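Hydrolase, isochorismatase family (Pseudomonas putida KT2440, PDB 4H17) hydrolyses isochorismate as a member of the isochorismatase family of hydrolases, with a Rossmann-like fold. Local coordinates at the interface of chains A and B. Coordinates in Å, arbitrary orientation; residue numbers count along the deposited sequence, not the author numbering. Chains: chain A/B, Hydrolase, isochorismatase family.

The interface of chains A and B. Residues chain A 105-106, 135, 139; chain B 145-146, 186-187.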
loop_
_atom_site.group_PDB
_atom_site.type_symbol
_atom_site.label_atom_id
_atom_site.label_comp_id
_atom_site.label_asym_id
_atom_site.label_seq_id
_atom_site.Cartn_x
_atom_site.Cartn_y
_atom_site.Cartn_z
HETATM N N MSE A 105 5.879 12.596 2.683
HETATM C CA MSE A 105 5.825 11.162 2.513
HETATM C C MSE A 105 4.721 10.771 1.594
HETATM O O MSE A 105 3.730 11.521 1.441
HETATM C CB MSE A 105 5.566 10.451 3.855
HETATM C CG MSE A 105 6.462 10.915 4.969
HETATM SE SE MSE A 105 8.348 10.747 4.563
HETATM C CE MSE A 105 8.340 8.868 4.241
ATOM N N PRO A 106 4.772 9.547 1.027
ATOM C CA PRO A 106 3.596 9.025 0.291
ATOM C C PRO A 106 2.311 9.037 1.128
ATOM O O PRO A 106 1.265 9.362 0.617
ATOM C CB PRO A 106 4.020 7.603 -0.110
ATOM C CG PRO A 106 5.512 7.688 -0.224
ATOM C CD PRO A 106 5.939 8.645 0.877
ATOM N N SER A 135 1.440 4.645 -5.258
ATOM C CA SER A 135 2.397 5.216 -4.306
ATOM C C SER A 135 1.687 6.136 -3.299
ATOM O O SER A 135 1.146 5.645 -2.326
ATOM C CB SER A 135 3.576 5.872 -5.042
ATOM O OG SER A 135 4.467 6.474 -4.134
ATOM N N THR A 139 -0.949 4.552 -0.506
ATOM C CA THR A 139 -0.450 4.697 0.861
ATOM C C THR A 139 -1.421 5.507 1.712
ATOM O O THR A 139 -1.737 5.118 2.842
ATOM C CB THR A 139 0.912 5.329 0.891
ATOM O OG1 THR A 139 1.788 4.599 0.055
ATOM C CG2 THR A 139 1.441 5.383 2.313
ATOM N N LYS B 145 8.262 2.920 6.018
ATOM C CA LYS B 145 8.875 4.104 5.373
ATOM C C LYS B 145 8.745 5.387 6.219
ATOM O O LYS B 145 9.699 6.138 6.345
ATOM C CB LYS B 145 8.314 4.296 3.971
ATOM C CG LYS B 145 9.036 5.382 3.168
ATOM C CD LYS B 145 8.355 5.514 1.822
ATOM C CE LYS B 145 9.104 6.436 0.878
ATOM N NZ LYS B 145 10.277 5.820 0.217
ATOM N N ASP B 146 7.569 5.586 6.802
ATOM C CA ASP B 146 7.276 6.714 7.704
ATOM C C ASP B 146 8.202 6.849 8.877
ATOM O O ASP B 146 8.483 7.963 9.342
ATOM C CB ASP B 146 5.817 6.671 8.166
ATOM C CG ASP B 146 4.832 6.957 7.024
ATOM O OD1 ASP B 146 5.229 7.549 5.972
ATOM O OD2 ASP B 146 3.629 6.591 7.168
ATOM N N ASN B 186 9.322 2.561 -4.766
ATOM C CA ASN B 186 9.311 3.558 -3.733
ATOM C C ASN B 186 9.204 3.111 -2.276
ATOM O O ASN B 186 9.090 3.951 -1.375
ATOM C CB ASN B 186 8.205 4.547 -4.055
ATOM C CG ASN B 186 8.499 5.921 -3.565
ATOM O OD1 ASN B 186 9.661 6.322 -3.446
ATOM N ND2 ASN B 186 7.467 6.659 -3.285
ATOM N N PHE B 187 9.213 1.803 -2.013
ATOM C CA PHE B 187 8.950 1.312 -0.650
ATOM C C PHE B 187 9.904 0.275 -0.084
ATOM O O PHE B 187 9.987 0.141 1.136
ATOM C CB PHE B 187 7.519 0.814 -0.593
ATOM C CG PHE B 187 6.523 1.894 -0.925
ATOM C CD1 PHE B 187 6.206 2.861 0.009
ATOM C CD2 PHE B 187 5.979 1.982 -2.186
ATOM C CE1 PHE B 187 5.351 3.862 -0.284
ATOM C CE2 PHE B 187 5.103 2.996 -2.515
ATOM C CZ PHE B 187 4.774 3.924 -1.556
#
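With CG anti to the backbone N (chi1 -172°) and the next two torsions extended, B:Lys145 runs straight past A:Met105 and A:Pro106, then bends at its last torsion (79°), which turns the amine nitrogen NZ toward B:Asn186 of its own chain. A:Met105, a selenomethionine, is bent at chi2 and chi3, which sends its terminal methyl onto the lysine, CE lying 3.7 Å from CG of B:Lys145. This patch of a two-fold interface between copies of one protein, possibly a dimer contact in solution, joins aliphatic contacts to a polar link, and its twin recurs with the chains exchanged. Beyond the selenomethionine, the lysine stem crosses the ring of A:Pro106 at about a right angle, CE coming 3.9 Å from the proline CD. Its NZ donates a 2.7 Å hydrogen bond to the backbone O of B:Asn186, at the end of helix 172-186, tying that end to helix 133-146. An alanine in place of B:Lys145 would probably open a gap beside the methyl of A:Met105 and the ring of A:Pro106, and leave the carbonyl of B:Asn186 without this donor. Nearer the base of the selenomethionine side chain, B:Asp146 slides past in the opposite direction, its carboxylate OD1 3.6 Å from CB of A:Met105. B:Phe187 pushes the far rim of its ring between A:Pro106, A:Ser135 and A:Thr139; CA of A:Ser135 lies in the ring plane at this edge, while CB of B:Asn186 covers one face near the rim. CZ approaches OG1 of A:Thr139 at 3.5 Å, a hydroxyl engaged within its own helix, where it donates to the backbone O of A:Ser135 from above the carbonyl plane. A polar link across the boundary comes from the side-chain amide of B:Asn186, whose ND2 donates to the hydroxyl OG of A:Ser135 at 3.1 Å, with OG close to the amide plane and an angle of 151° at the hydrogen.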